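Local coordinates for protein BtGH115A (Bacteroides thetaiotaomicron, PDB 5BY3) that probably removes 4-O-methyl-glucuronic acid from decorated arabinogalactans as a family GH115 alpha-glucuronidase, at residues Arg580-Asp590 against Arg627-Met637. Residues are numbered along the deposited sequence; the frame is centred on the assembly and turned at random.
Sequences RHDKEDWEKSD and RVERKAATAPM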
ATOM      1  N   ARG A 580      22.635 -24.510  13.863  1.00 52.40           N
ATOM      2  CA  ARG A 580      22.016 -25.851  13.815  1.00 49.50           C
ATOM      3  C   ARG A 580      22.900 -26.873  13.129  1.00 47.97           C
ATOM      4  O   ARG A 580      22.897 -28.034  13.515  1.00 47.77           O
ATOM      5  CB  ARG A 580      20.657 -25.824  13.065  1.00 50.03           C
ATOM      6  CG  ARG A 580      19.483 -25.272  13.875  1.00 53.70           C
ATOM      7  CD  ARG A 580      18.132 -25.589  13.231  1.00 49.66           C
ATOM      8  NE  ARG A 580      17.908 -24.889  11.952  1.00 44.66           N
ATOM      9  CZ  ARG A 580      17.427 -23.654  11.837  1.00 41.29           C
ATOM     10  NH1 ARG A 580      17.117 -22.924  12.916  1.00 39.45           N
ATOM     11  NH2 ARG A 580      17.273 -23.130  10.636  1.00 42.43           N
ATOM     12  N   HIS A 581      23.594 -26.456  12.065  1.00 46.61           N
ATOM     13  CA  HIS A 581      24.480 -27.355  11.319  1.00 47.49           C
ATOM     14  C   HIS A 581      25.963 -27.259  11.756  1.00 46.49           C
ATOM     15  O   HIS A 581      26.838 -27.702  11.024  1.00 43.22           O
ATOM     16  CB  HIS A 581      24.353 -27.127   9.796  1.00 49.11           C
ATOM     17  CG  HIS A 581      23.023 -27.508   9.236  1.00 47.95           C
ATOM     18  ND1 HIS A 581      21.948 -26.636   9.208  1.00 47.00           N
ATOM     19  CD2 HIS A 581      22.589 -28.664   8.679  1.00 45.54           C
ATOM     20  CE1 HIS A 581      20.907 -27.244   8.666  1.00 42.57           C
ATOM     21  NE2 HIS A 581      21.272 -28.472   8.327  1.00 45.32           N
ATOM     22  N   ASP A 582      26.231 -26.694  12.942  1.00 50.97           N
ATOM     23  CA  ASP A 582      27.557 -26.759  13.585  1.00 60.50           C
ATOM     24  C   ASP A 582      28.586 -25.995  12.737  1.00 61.81           C
ATOM     25  O   ASP A 582      29.740 -26.414  12.585  1.00 57.53           O
ATOM     26  CB  ASP A 582      27.956 -28.247  13.797  1.00 73.07           C
ATOM     27  CG  ASP A 582      28.774 -28.488  15.058  1.00 82.37           C
ATOM     28  OD1 ASP A 582      28.227 -28.301  16.174  1.00 83.07           O
ATOM     29  OD2 ASP A 582      29.951 -28.913  14.925  1.00 80.00           O
ATOM     30  N   LYS A 583      28.138 -24.872  12.176  1.00 60.76           N
ATOM     31  CA  LYS A 583      28.957 -24.045  11.279  1.00 59.15           C
ATOM     32  C   LYS A 583      29.091 -22.596  11.769  1.00 60.75           C
ATOM     33  O   LYS A 583      29.681 -21.741  11.063  1.00 59.26           O
ATOM     34  CB  LYS A 583      28.378 -24.058   9.861  1.00 57.00           C
ATOM     35  CG  LYS A 583      28.194 -25.444   9.323  1.00 49.27           C
ATOM     36  CD  LYS A 583      28.382 -25.536   7.834  1.00 52.53           C
ATOM     37  CE  LYS A 583      29.166 -26.810   7.558  1.00 51.95           C
ATOM     38  NZ  LYS A 583      28.661 -27.479   6.337  1.00 55.42           N
ATOM     39  N   GLU A 584      28.531 -22.348  12.969  1.00 51.03           N
ATOM     40  CA  GLU A 584      28.452 -21.046  13.612  1.00 47.52           C
ATOM     41  C   GLU A 584      28.071 -21.152  15.053  1.00 51.61           C
ATOM     42  O   GLU A 584      27.433 -22.127  15.456  1.00 56.73           O
ATOM     43  CB  GLU A 584      27.376 -20.183  12.972  1.00 55.40           C
ATOM     44  CG  GLU A 584      27.924 -19.168  11.984  1.00 64.22           C
ATOM     45  CD  GLU A 584      28.736 -18.063  12.645  1.00 67.87           C
ATOM     46  OE1 GLU A 584      28.783 -18.004  13.909  1.00 62.08           O
ATOM     47  OE2 GLU A 584      29.337 -17.264  11.881  1.00 71.07           O
ATOM     48  N   ASP A 585      28.400 -20.110  15.815  1.00 54.08           N
ATOM     49  CA  ASP A 585      28.052 -20.045  17.219  1.00 60.30           C
ATOM     50  C   ASP A 585      26.703 -19.395  17.444  1.00 58.56           C
ATOM     51  O   ASP A 585      26.424 -18.310  16.951  1.00 57.99           O
ATOM     52  CB  ASP A 585      29.128 -19.325  18.035  1.00 74.32           C
ATOM     53  CG  ASP A 585      29.275 -19.915  19.432  1.00 89.04           C
ATOM     54  OD1 ASP A 585      28.433 -19.606  20.324  1.00 84.18           O
ATOM     55  OD2 ASP A 585      30.232 -20.710  19.613  1.00 90.26           O
ATOM     56  N   TRP A 586      25.892 -20.079  18.239  1.00 61.11           N
ATOM     57  CA  TRP A 586      24.549 -19.660  18.607  1.00 60.92           C
ATOM     58  C   TRP A 586      24.427 -18.279  19.236  1.00 65.43           C
ATOM     59  O   TRP A 586      23.358 -17.644  19.162  1.00 62.32           O
ATOM     60  CB  TRP A 586      23.963 -20.683  19.556  1.00 58.35           C
ATOM     61  CG  TRP A 586      23.453 -21.901  18.876  1.00 59.67           C
ATOM     62  CD1 TRP A 586      24.046 -23.133  18.836  1.00 52.08           C
ATOM     63  CD2 TRP A 586      22.222 -22.010  18.136  1.00 57.29           C
ATOM     64  NE1 TRP A 586      23.255 -24.006  18.121  1.00 54.14           N
ATOM     65  CE2 TRP A 586      22.126 -23.352  17.689  1.00 54.53           C
ATOM     66  CE3 TRP A 586      21.191 -21.101  17.810  1.00 48.63           C
ATOM     67  CZ2 TRP A 586      21.038 -23.815  16.913  1.00 52.39           C
ATOM     68  CZ3 TRP A 586      20.082 -21.571  17.066  1.00 49.34           C
ATOM     69  CH2 TRP A 586      20.027 -22.909  16.617  1.00 52.53           C
ATOM     70  N   GLU A 587      25.517 -17.836  19.860  1.00 66.70           N
ATOM     71  CA  GLU A 587      25.569 -16.544  20.513  1.00 67.77           C
ATOM     72  C   GLU A 587      25.408 -15.388  19.526  1.00 59.44           C
ATOM     73  O   GLU A 587      24.878 -14.341  19.883  1.00 53.79           O
ATOM     74  CB  GLU A 587      26.837 -16.412  21.357  1.00 75.98           C
ATOM     75  CG  GLU A 587      26.657 -16.886  22.804  1.00 92.84           C
ATOM     76  CD  GLU A 587      25.920 -15.886  23.722  1.00101.11           C
ATOM     77  OE1 GLU A 587      25.445 -16.309  24.803  1.00102.81           O
ATOM     78  OE2 GLU A 587      25.807 -14.681  23.388  1.00101.91           O
ATOM     79  N   LYS A 588      25.834 -15.590  18.285  1.00 55.79           N
ATOM     80  CA  LYS A 588      25.666 -14.570  17.251  1.00 57.59           C
ATOM     81  C   LYS A 588      24.174 -14.326  16.943  1.00 59.51           C
ATOM     82  O   LYS A 588      23.761 -13.181  16.667  1.00 54.23           O
ATOM     83  CB  LYS A 588      26.406 -14.961  15.981  1.00 58.55           C
ATOM     84  CG  LYS A 588      27.914 -14.934  16.101  1.00 53.36           C
ATOM     85  CD  LYS A 588      28.523 -14.680  14.746  1.00 53.36           C
ATOM     86  CE  LYS A 588      29.741 -13.764  14.858  1.00 57.92           C
ATOM     87  NZ  LYS A 588      30.532 -13.746  13.591  1.00 53.62           N
ATOM     88  N   SER A 589      23.376 -15.395  17.045  1.00 56.65           N
ATOM     89  CA  SER A 589      21.929 -15.319  16.813  1.00 54.11           C
ATOM     90  C   SER A 589      21.250 -14.513  17.891  1.00 52.81           C
ATOM     91  O   SER A 589      20.423 -13.634  17.597  1.00 54.18           O
ATOM     92  CB  SER A 589      21.313 -16.705  16.731  1.00 53.54           C
ATOM     93  OG  SER A 589      19.918 -16.598  16.576  1.00 62.65           O
ATOM     94  N   ASP A 590      21.616 -14.812  19.138  1.00 52.00           N
ATOM     95  CA  ASP A 590      21.137 -14.062  20.291  1.00 51.36           C
ATOM     96  C   ASP A 590      21.573 -12.601  20.231  1.00 51.16           C
ATOM     97  O   ASP A 590      20.771 -11.711  20.509  1.00 59.08           O
ATOM     98  CB  ASP A 590      21.523 -14.746  21.612  1.00 54.62           C
ATOM     99  CG  ASP A 590      20.648 -16.001  21.932  1.00 63.52           C
ATOM    100  OD1 ASP A 590      19.459 -16.074  21.528  1.00 60.72           O
ATOM    101  OD2 ASP A 590      21.148 -16.918  22.620  1.00 60.13           O
ATOM    102  N   ARG A 627      13.767 -15.184  20.370  1.00 52.53           N
ATOM    103  CA  ARG A 627      15.120 -15.768  20.229  1.00 46.54           C
ATOM    104  C   ARG A 627      14.880 -17.154  19.701  1.00 45.53           C
ATOM    105  O   ARG A 627      13.855 -17.768  20.001  1.00 40.19           O
ATOM    106  CB  ARG A 627      15.886 -15.890  21.519  1.00 44.45           C
ATOM    107  CG  ARG A 627      16.473 -14.623  22.051  1.00 49.65           C
ATOM    108  CD  ARG A 627      16.936 -14.827  23.503  1.00 49.49           C
ATOM    109  NE  ARG A 627      17.404 -13.547  24.033  1.00 45.14           N
ATOM    110  CZ  ARG A 627      16.679 -12.701  24.771  1.00 49.80           C
ATOM    111  NH1 ARG A 627      15.408 -12.964  25.121  1.00 44.58           N
ATOM    112  NH2 ARG A 627      17.238 -11.554  25.147  1.00 51.02           N
ATOM    113  N   VAL A 628      15.833 -17.645  18.926  1.00 45.82           N
ATOM    114  CA  VAL A 628      15.687 -18.941  18.293  1.00 51.80           C
ATOM    115  C   VAL A 628      15.992 -20.102  19.263  1.00 54.81           C
ATOM    116  O   VAL A 628      17.044 -20.125  19.934  1.00 55.10           O
ATOM    117  CB  VAL A 628      16.549 -19.024  17.014  1.00 47.07           C
ATOM    118  CG1 VAL A 628      16.448 -20.396  16.390  1.00 52.33           C
ATOM    119  CG2 VAL A 628      16.087 -17.993  16.008  1.00 45.24           C
ATOM    120  N   GLU A 629      15.076 -21.064  19.306  1.00 59.04           N
ATOM    121  CA  GLU A 629      15.288 -22.360  19.982  1.00 62.16           C
ATOM    122  C   GLU A 629      16.542 -23.088  19.447  1.00 57.98           C
ATOM    123  O   GLU A 629      16.637 -23.431  18.267  1.00 58.74           O
ATOM    124  CB  GLU A 629      14.030 -23.231  19.834  1.00 72.73           C
ATOM    125  CG  GLU A 629      13.900 -24.404  20.803  1.00 87.56           C
ATOM    126  CD  GLU A 629      12.776 -25.380  20.429  1.00 98.14           C
ATOM    127  OE1 GLU A 629      12.303 -25.375  19.256  1.00 87.17           O
ATOM    128  OE2 GLU A 629      12.370 -26.173  21.318  1.00100.26           O
ATOM    129  N   ARG A 630      17.499 -23.309  20.338  1.00 56.40           N
ATOM    130  CA  ARG A 630      18.719 -24.054  20.035  1.00 56.88           C
ATOM    131  C   ARG A 630      18.480 -25.578  19.953  1.00 60.34           C
ATOM    132  O   ARG A 630      17.911 -26.190  20.870  1.00 65.10           O
ATOM    133  CB  ARG A 630      19.777 -23.738  21.085  1.00 55.41           C
ATOM    134  CG  ARG A 630      20.076 -22.248  21.247  1.00 59.69           C
ATOM    135  CD  ARG A 630      21.403 -22.059  21.946  1.00 63.12           C
ATOM    136  NE  ARG A 630      21.669 -20.665  22.260  1.00 61.17           N
ATOM    137  CZ  ARG A 630      22.808 -20.221  22.790  1.00 64.67           C
ATOM    138  NH1 ARG A 630      23.822 -21.060  23.068  1.00 55.25           N
ATOM    139  NH2 ARG A 630      22.939 -18.922  23.030  1.00 58.52           N
ATOM    140  N   LYS A 631      18.907 -26.170  18.847  1.00 54.47           N
ATOM    141  CA  LYS A 631      18.712 -27.588  18.554  1.00 60.72           C
ATOM    142  C   LYS A 631      19.630 -27.909  17.399  1.00 57.80           C
ATOM    143  O   LYS A 631      19.964 -27.021  16.633  1.00 61.38           O
ATOM    144  CB  LYS A 631      17.209 -27.915  18.300  1.00 67.41           C
ATOM    145  CG  LYS A 631      16.775 -28.520  16.970  1.00 80.50           C
ATOM    146  CD  LYS A 631      15.949 -27.521  16.161  1.00 85.34           C
ATOM    147  CE  LYS A 631      15.124 -28.200  15.075  1.00 86.07           C
ATOM    148  NZ  LYS A 631      13.855 -27.444  14.848  1.00 94.03           N
ATOM    149  N   ALA A 632      20.067 -29.160  17.307  1.00 55.12           N
ATOM    150  CA  ALA A 632      20.984 -29.583  16.254  1.00 52.08           C
ATOM    151  C   ALA A 632      20.191 -30.130  15.091  1.00 49.09           C
ATOM    152  O   ALA A 632      19.234 -30.870  15.282  1.00 53.60           O
ATOM    153  CB  ALA A 632      22.003 -30.615  16.765  1.00 46.03           C
ATOM    154  N   ALA A 633      20.601 -29.748  13.887  1.00 49.13           N
ATOM    155  CA  ALA A 633      19.978 -30.191  12.656  1.00 51.64           C
ATOM    156  C   ALA A 633      20.104 -31.701  12.550  1.00 58.13           C
ATOM    157  O   ALA A 633      21.087 -32.286  13.049  1.00 57.86           O
ATOM    158  CB  ALA A 633      20.652 -29.519  11.468  1.00 47.97           C
ATOM    159  N   THR A 634      19.103 -32.327  11.926  1.00 63.39           N
ATOM    160  CA  THR A 634      19.185 -33.749  11.556  1.00 69.76           C
ATOM    161  C   THR A 634      19.745 -33.834  10.134  1.00 67.80           C
ATOM    162  O   THR A 634      20.855 -34.357   9.923  1.00 77.51           O
ATOM    163  CB  THR A 634      17.837 -34.495  11.653  1.00 70.98           C
ATOM    164  OG1 THR A 634      17.050 -33.944  12.712  1.00 74.62           O
ATOM    165  CG2 THR A 634      18.069 -35.992  11.914  1.00 74.34           C
ATOM    166  N   ALA A 635      19.003 -33.278   9.181  1.00 50.98           N
ATOM    167  CA  ALA A 635      19.408 -33.261   7.775  1.00 52.93           C
ATOM    168  C   ALA A 635      20.698 -32.439   7.521  1.00 51.45           C
ATOM    169  O   ALA A 635      21.086 -31.639   8.366  1.00 52.36           O
ATOM    170  CB  ALA A 635      18.262 -32.735   6.930  1.00 44.92           C
ATOM    171  N   PRO A 636      21.368 -32.645   6.362  1.00 50.78           N
ATOM    172  CA  PRO A 636      22.429 -31.706   5.956  1.00 51.19           C
ATOM    173  C   PRO A 636      21.878 -30.409   5.340  1.00 50.94           C
ATOM    174  O   PRO A 636      20.674 -30.243   5.250  1.00 52.30           O
ATOM    175  CB  PRO A 636      23.222 -32.496   4.906  1.00 50.54           C
ATOM    176  CG  PRO A 636      22.272 -33.507   4.368  1.00 49.45           C
ATOM    177  CD  PRO A 636      21.287 -33.815   5.461  1.00 48.87           C
HETATM  178  N   MSE A 637      22.773 -29.505   4.902  1.00 51.87           N
HETATM  179  CA  MSE A 637      22.477 -28.210   4.273  1.00 53.36           C
HETATM  180  C   MSE A 637      22.166 -28.475   2.848  1.00 47.41           C
HETATM  181  O   MSE A 637      22.692 -29.418   2.260  1.00 44.34           O
HETATM  182  CB  MSE A 637      23.658 -27.230   4.243  1.00 53.25           C
HETATM  183  CG  MSE A 637      24.254 -27.010   5.628  1.00 70.36           C
HETATM  184 SE   MSE A 637      24.587 -25.124   6.053  1.00 67.65          SE
HETATM  185  CE  MSE A 637      22.698 -24.595   6.260  1.00 55.86           C
TER
HETATM  186  O   HOH W   1      16.469 -23.585  15.449  1.00 38.68           O
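Arg630 NH2 donates to Asp590 OD2 at 2.7 Å in a salt bridge that links an extended segment, 627-637, to the turn that joins two helices of a helical hairpin. The first helix, 552-580, closes in a Schellman motif with Asp582 at C-prime; the second, 587-603, begins after Asp585, whose carboxylate weakly caps Glu587 N. Asp590 OD2 lies in the plane of the guanidinium, and NH2 meets it nearly along the C-O axis, while Glu587 OE1, 4.0 Å from Arg630 NH2, adds a second negative charge beyond salt-bridge range. At the other end of the turn, Ala633 N donates to Arg580 O at 2.9 Å, almost straight at 173°. Between these two bonds a water accepts from Arg580 NH1 and donates to Glu629 O; the same guanidinium also forms a salt bridge with Asp518 through NH2.

How a long arginine can be both ion-pair partner and packing surface is illustrated by Arg630. Its extended side chain lies over one face of the Trp586 indole, Arg630 CA makes a CH-pi contact 3.9 Å from the centroid of the six-membered ring, and ring and guanidinium planes diverge by just 10°. Lys631 O and Val628 CG1 meet the indole at its edge. Replacing Trp586 with an alanine would probably leave the aliphatic part of Arg630 without its flat support and its guanidinium freer to swing from Asp590.

His581 is packed on both faces by CH-pi contacts. Its CG, anti to the carbonyl carbon (chi1 -67°), brings the ring between Ala633 and Met637, and ND1 hydrogen-bonds to Gln577 O of the preceding helix. Met637, a selenomethionine, places CG over one face, offset toward the rim; over the centre of the opposite face sits Ala633 CB, 3.5 Å from the His581 imidazole centroid.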